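Local structure of endo-1,4-beta-mannanase (Eisenia fetida, 5Y6T) at residues I260-M265 and P292-E297; K21-G26 and C321-W326. The protein probably hydrolyses the internal beta-1,4 linkages of mannan chains, as an endo-mannanase of glycoside hydrolase family 5. All blocks are in the same frame, centred on the assembly; numbering follows the deposited sequence.

Contact 1 (I260-M265 and P292-E297); sequences IDFYQM and PNNIGE
Tyr-263 and Gln-264 pair in parallel register with Asn-293 and Asn-294, the strand axes closing to 4.4 Å at an angle of 31°. The backbone ladder runs from Tyr-263 N, 2.9 Å from Pro-292 O, through bonds from Asn-294 N to Tyr-263 O and from Met-265 N to Asn-294 O. The last hydrogen bond, from Gly-296 N to Met-265 O, is longer at 3.2 Å, its donor above the carbonyl plane. Phe-262, Gln-264 and Asn-294 face the barrel interior. CE1 of Phe-262 rests 3.8 Å from CB of Asn-294, and the two side chains lie side by side. The extended chain of Gln-264, its CG anti to the backbone N (chi1 174°), runs past the bare backbone of Gly-296, with CG 3.7 Å from the glycine CA. Beyond this pair, the Gln-264 amide is held at both ends, OE1 by His-266 and NE2 by Glu-163. Shortened to an alanine, this position would probably leave His-266 and Glu-163 without their common amide partner and open a gap beside Gly-296. On the outward face, Met-265 and Asn-293 cross at about a right angle, and ND2 of Asn-293 makes a weak but straight hydrogen bond to SD of Met-265 (3.4 Å, 170°); the stronger polar partner of this asparagine is Asn-284. Strands 262-266 and 293-297 are the sixth and seventh of this family's (beta/alpha)8 barrel. Toward the C-terminal side of strand 293-297, Glu-297 is hydrogen-bonded through OE1 to Tyr-268, salt-bridged through OE2 to Arg-67 and touches a Tris probably from the crystallisation liquor, consistent with the nucleophile position of family 5.

Contact 2 (K21-G26 and C321-W326); sequences KVFMSG and CGAWSW
The ring of Phe-23 lies flat over Gly-322, whose CA sits 3.6 Å from the ring centroid and 16° off its normal, a CH-pi contact. A chi1 of -179°, which sets CG opposite the backbone N, swings the ring across to the neighbouring strand. On the same side of the sheet, CZ at the rim of the ring meets CB of Ala-323 at 3.9 Å. A CB on Gly-322 would run into Met-24 O, so the lack of one lets the backbones close to 4.1 Å between the CA atoms of Met-24 and Gly-322. Trp-324 works from the other face of the sheet: its indole turns an edge to the backbone, CD1 lying 3.6 Å from Gly-26 N near the ring plane, while CB of Met-24 comes obliquely against the NE1-CZ2 part of the indole, 3.8 Å from NE1. Between the two aromatics runs a parallel ladder of four backbone bonds. Met-24 N donates to Cys-321 O in a nearly straight bond (2.9 Å, 169°), Ala-323 N to Met-24 O at 2.8 Å, then Gly-26 N to Ala-323 O and Ser-325 N to Gly-26 O. A second shell fixes both aromatics: Ser-65 OG takes the indole N-H of Trp-324, and Tyr-316 meets Phe-23 edge to face. Helix 308-317 packs on Phe-23 and Ala-323 through Ala-315, while Asn-64 grips Phe-23 O and Ser-25 N. Strands 20-28 and 322-325 are the first and eighth of the barrel and, nearly 300 residues apart, form the seam that closes a (beta/alpha)8 cylinder.

How the contacts relate
Both contacts are buried parallel strand pairs of one barrel, their centres about 9 Å apart, and strand 293-297 of contact 1 lies directly beside strand 322-325 of contact 2. Probable backbone bonds join them, from Cys-321 N to Asn-293 O and from Ile-295 N to Gly-322 O, each 2.9 Å, while Trp-324 packs on Asn-294 and Gly-296. Sequence separation sets them apart, contact 1 joining consecutive barrel strands and contact 2 the first and last strands of the barrel. Their chemistry differs too: contact 1 is rich in amides and leads to Glu-297, where a Tris molecule probably marks the active-site pocket, whereas contact 2 relies on aromatic rings against glycines and a covering helix.

Contact 1 (I260-M265 and P292-E297)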
loop_
_atom_site.group_PDB
_atom_site.type_symbol
_atom_site.label_atom_id
_atom_site.label_comp_id
_atom_site.label_asym_id
_atom_site.label_seq_id
_atom_site.Cartn_x
_atom_site.Cartn_y
_atom_site.Cartn_z
ATOM N N ILE A 260 11.411 -4.133 -0.409
ATOM C CA ILE A 260 10.507 -3.058 -0.807
ATOM C C ILE A 260 11.301 -1.781 -1.116
ATOM O O ILE A 260 12.522 -1.755 -0.851
ATOM C CB ILE A 260 9.408 -2.830 0.200
ATOM C CG1 ILE A 260 9.919 -2.222 1.482
ATOM C CG2 ILE A 260 8.655 -4.085 0.361
ATOM C CD1 ILE A 260 8.847 -1.803 2.472
ATOM N N ASP A 261 10.673 -0.786 -1.728
ATOM C CA ASP A 261 11.347 0.383 -2.174
ATOM C C ASP A 261 11.056 1.601 -1.365
ATOM O O ASP A 261 11.940 2.479 -1.303
ATOM C CB ASP A 261 10.981 0.676 -3.624
ATOM C CG ASP A 261 11.427 -0.441 -4.530
ATOM O OD1 ASP A 261 12.676 -0.497 -4.828
ATOM O OD2 ASP A 261 10.598 -1.326 -4.841
ATOM N N PHE A 262 9.814 1.718 -0.852
ATOM C CA PHE A 262 9.488 2.761 0.133
ATOM C C PHE A 262 8.629 2.218 1.265
ATOM O O PHE A 262 7.761 1.345 1.084
ATOM C CB PHE A 262 8.972 4.062 -0.458
ATOM C CG PHE A 262 7.621 4.000 -1.175
ATOM C CD1 PHE A 262 6.439 4.130 -0.476
ATOM C CD2 PHE A 262 7.554 3.857 -2.539
ATOM C CE1 PHE A 262 5.219 4.190 -1.112
ATOM C CE2 PHE A 262 6.325 3.868 -3.189
ATOM C CZ PHE A 262 5.166 4.011 -2.469
ATOM N N TYR A 263 8.986 2.669 2.445
ATOM C CA TYR A 263 8.210 2.408 3.676
ATOM C C TYR A 263 6.871 3.226 3.578
ATOM O O TYR A 263 6.721 4.177 2.778
ATOM C CB TYR A 263 8.990 2.789 4.920
ATOM C CG TYR A 263 10.229 1.962 5.085
ATOM C CD1 TYR A 263 10.164 0.584 5.304
ATOM C CD2 TYR A 263 11.471 2.524 5.028
ATOM C CE1 TYR A 263 11.294 -0.175 5.440
ATOM C CE2 TYR A 263 12.633 1.746 5.169
ATOM C CZ TYR A 263 12.526 0.371 5.358
ATOM O OH TYR A 263 13.595 -0.470 5.549
ATOM N N GLN A 264 5.908 2.770 4.369
ATOM C CA GLN A 264 4.592 3.380 4.329
ATOM C C GLN A 264 3.945 3.191 5.707
ATOM O O GLN A 264 3.684 2.070 6.099
ATOM C CB GLN A 264 3.755 2.716 3.231
ATOM C CG GLN A 264 2.316 3.188 3.210
ATOM C CD GLN A 264 1.374 2.451 2.299
ATOM O OE1 GLN A 264 0.145 2.472 2.532
ATOM N NE2 GLN A 264 1.888 1.746 1.345
ATOM N N MET A 265 3.740 4.270 6.430
ATOM C CA MET A 265 3.133 4.227 7.724
ATOM C C MET A 265 1.774 4.842 7.663
ATOM O O MET A 265 1.607 5.937 7.165
ATOM C CB MET A 265 3.975 5.097 8.679
ATOM C CG MET A 265 5.356 4.508 8.894
ATOM S SD MET A 265 6.210 5.614 9.976
ATOM C CE MET A 265 7.712 4.753 10.325
ATOM N N PRO A 292 12.670 6.035 1.386
ATOM C CA PRO A 292 11.628 7.028 1.624
ATOM C C PRO A 292 10.431 6.430 2.326
ATOM O O PRO A 292 10.312 5.199 2.359
ATOM C CB PRO A 292 11.278 7.534 0.198
ATOM C CG PRO A 292 12.012 6.761 -0.768
ATOM C CD PRO A 292 12.810 5.692 -0.037
ATOM N N ASN A 293 9.550 7.294 2.872
ATOM C CA ASN A 293 8.402 6.900 3.658
ATOM C C ASN A 293 7.215 7.717 3.264
ATOM O O ASN A 293 7.297 8.932 3.263
ATOM C CB ASN A 293 8.739 7.171 5.132
ATOM C CG ASN A 293 7.738 6.590 6.096
ATOM O OD1 ASN A 293 6.928 5.717 5.758
ATOM N ND2 ASN A 293 7.850 6.988 7.327
ATOM N N ASN A 294 6.090 7.047 3.050
ATOM C CA ASN A 294 4.781 7.600 2.636
ATOM C C ASN A 294 3.811 7.490 3.743
ATOM O O ASN A 294 3.682 6.446 4.305
ATOM C CB ASN A 294 4.333 6.830 1.428
ATOM C CG ASN A 294 2.984 7.284 0.886
ATOM O OD1 ASN A 294 2.055 7.557 1.635
ATOM N ND2 ASN A 294 2.865 7.312 -0.419
ATOM N N ILE A 295 3.088 8.578 4.101
ATOM C CA ILE A 295 2.027 8.440 5.102
ATOM C C ILE A 295 0.812 7.934 4.286
ATOM O O ILE A 295 -0.004 8.754 3.784
ATOM C CB ILE A 295 1.745 9.743 5.840
ATOM C CG1 ILE A 295 3.041 10.399 6.368
ATOM C CG2 ILE A 295 0.707 9.489 6.939
ATOM C CD1 ILE A 295 2.841 11.652 7.254
ATOM N N GLY A 296 0.681 6.607 4.228
ATOM C CA GLY A 296 -0.201 5.883 3.266
ATOM C C GLY A 296 -1.681 5.881 3.621
ATOM O O GLY A 296 -2.521 5.491 2.822
ATOM N N GLU A 297 -2.002 6.199 4.892
ATOM C CA GLU A 297 -3.367 6.435 5.334
ATOM C C GLU A 297 -3.353 7.397 6.542
ATOM O O GLU A 297 -2.499 7.304 7.415
ATOM C CB GLU A 297 -4.031 5.182 5.847
ATOM C CG GLU A 297 -4.262 4.028 4.870
ATOM C CD GLU A 297 -5.021 2.838 5.456
ATOM O OE1 GLU A 297 -5.669 3.023 6.570
ATOM O OE2 GLU A 297 -4.990 1.719 4.828
#

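Contact 2 (K21-G26 and C321-W326)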
loop_
_atom_site.group_PDB
_atom_site.type_symbol
_atom_site.label_atom_id
_atom_site.label_comp_id
_atom_site.label_asym_id
_atom_site.label_seq_id
_atom_site.Cartn_x
_atom_site.Cartn_y
_atom_site.Cartn_z
ATOM N N LYS A 21 12.568 14.779 -7.902
ATOM C CA LYS A 21 11.848 14.331 -6.718
ATOM C C LYS A 21 10.364 14.605 -6.875
ATOM O O LYS A 21 9.940 15.707 -7.321
ATOM C CB LYS A 21 12.359 14.994 -5.451
ATOM C CG LYS A 21 11.608 14.571 -4.195
ATOM C CD LYS A 21 12.041 15.442 -3.012
ATOM C CE LYS A 21 11.511 14.974 -1.696
ATOM N NZ LYS A 21 12.169 13.752 -1.232
ATOM N N VAL A 22 9.567 13.592 -6.564
ATOM C CA VAL A 22 8.084 13.701 -6.697
ATOM C C VAL A 22 7.458 13.285 -5.375
ATOM O O VAL A 22 8.005 12.485 -4.658
ATOM C CB VAL A 22 7.536 12.853 -7.871
ATOM C CG1 VAL A 22 7.976 13.490 -9.188
ATOM C CG2 VAL A 22 8.010 11.404 -7.841
ATOM N N PHE A 23 6.267 13.819 -5.100
ATOM C CA PHE A 23 5.534 13.504 -3.879
ATOM C C PHE A 23 4.183 12.914 -4.271
ATOM O O PHE A 23 3.488 13.512 -5.055
ATOM C CB PHE A 23 5.332 14.791 -3.102
ATOM C CG PHE A 23 4.601 14.627 -1.798
ATOM C CD1 PHE A 23 3.227 14.686 -1.764
ATOM C CD2 PHE A 23 5.309 14.363 -0.609
ATOM C CE1 PHE A 23 2.539 14.532 -0.557
ATOM C CE2 PHE A 23 4.628 14.241 0.597
ATOM C CZ PHE A 23 3.267 14.375 0.620
ATOM N N MET A 24 3.797 11.778 -3.697
ATOM C CA MET A 24 2.527 11.185 -4.075
ATOM C C MET A 24 1.412 11.759 -3.190
ATOM O O MET A 24 1.288 11.416 -2.007
ATOM C CB MET A 24 2.571 9.643 -3.882
ATOM C CG MET A 24 3.653 8.957 -4.687
ATOM S SD MET A 24 3.376 8.991 -6.463
ATOM C CE MET A 24 4.330 10.448 -6.933
ATOM N N SER A 25 0.572 12.604 -3.774
ATOM C CA SER A 25 -0.522 13.226 -3.072
ATOM C C SER A 25 -1.845 12.726 -3.610
ATOM O O SER A 25 -2.072 12.838 -4.775
ATOM C CB SER A 25 -0.473 14.740 -3.212
ATOM O OG SER A 25 -1.547 15.388 -2.581
ATOM N N GLY A 26 -2.649 12.073 -2.795
ATOM C CA GLY A 26 -3.841 11.467 -3.315
ATOM C C GLY A 26 -4.681 10.796 -2.271
ATOM O O GLY A 26 -4.656 11.192 -1.119
ATOM N N CYS A 321 7.411 11.130 1.371
ATOM C CA CYS A 321 7.321 11.071 -0.053
ATOM C C CYS A 321 5.883 10.929 -0.594
ATOM O O CYS A 321 5.671 10.790 -1.777
ATOM C CB CYS A 321 8.197 9.959 -0.634
ATOM S SG CYS A 321 7.631 8.262 -0.303
ATOM N N GLY A 322 4.918 10.958 0.298
ATOM C CA GLY A 322 3.531 10.924 -0.104
ATOM C C GLY A 322 2.613 11.000 1.108
ATOM O O GLY A 322 3.036 10.861 2.271
ATOM N N ALA A 323 1.336 11.239 0.761
ATOM C CA ALA A 323 0.244 11.302 1.672
ATOM C C ALA A 323 -1.045 10.845 0.963
ATOM O O ALA A 323 -1.393 11.435 -0.023
ATOM C CB ALA A 323 0.125 12.727 2.157
ATOM N N TRP A 324 -1.635 9.744 1.446
ATOM C CA TRP A 324 -2.871 9.238 0.922
ATOM C C TRP A 324 -3.924 9.207 2.001
ATOM O O TRP A 324 -3.808 8.462 2.930
ATOM C CB TRP A 324 -2.735 7.866 0.332
ATOM C CG TRP A 324 -1.811 7.807 -0.871
ATOM C CD1 TRP A 324 -1.732 8.701 -1.892
ATOM C CD2 TRP A 324 -0.880 6.767 -1.175
ATOM N NE1 TRP A 324 -0.786 8.286 -2.789
ATOM C CE2 TRP A 324 -0.252 7.099 -2.359
ATOM C CE3 TRP A 324 -0.499 5.591 -0.527
ATOM C CZ2 TRP A 324 0.739 6.268 -2.935
ATOM C CZ3 TRP A 324 0.465 4.777 -1.078
ATOM C CH2 TRP A 324 1.055 5.098 -2.289
ATOM N N SER A 325 -4.966 10.044 1.831
ATOM C CA SER A 325 -6.060 10.092 2.799
ATOM C C SER A 325 -6.984 8.882 2.734
ATOM O O SER A 325 -7.031 8.162 1.728
ATOM C CB SER A 325 -6.817 11.401 2.601
ATOM O OG SER A 325 -7.370 11.498 1.304
ATOM N N TRP A 326 -7.767 8.707 3.800
ATOM C CA TRP A 326 -8.677 7.603 3.947
ATOM C C TRP A 326 -10.150 8.159 3.982
ATOM O O TRP A 326 -10.492 8.914 4.893
ATOM C CB TRP A 326 -8.394 6.806 5.237
ATOM C CG TRP A 326 -9.217 5.576 5.293
ATOM C CD1 TRP A 326 -10.403 5.392 5.967
ATOM C CD2 TRP A 326 -8.971 4.368 4.577
ATOM N NE1 TRP A 326 -10.928 4.127 5.682
ATOM C CE2 TRP A 326 -10.039 3.465 4.872
ATOM C CE3 TRP A 326 -7.926 3.928 3.737
ATOM C CZ2 TRP A 326 -10.115 2.177 4.301
ATOM C CZ3 TRP A 326 -8.001 2.641 3.219
ATOM C CH2 TRP A 326 -9.085 1.791 3.513
#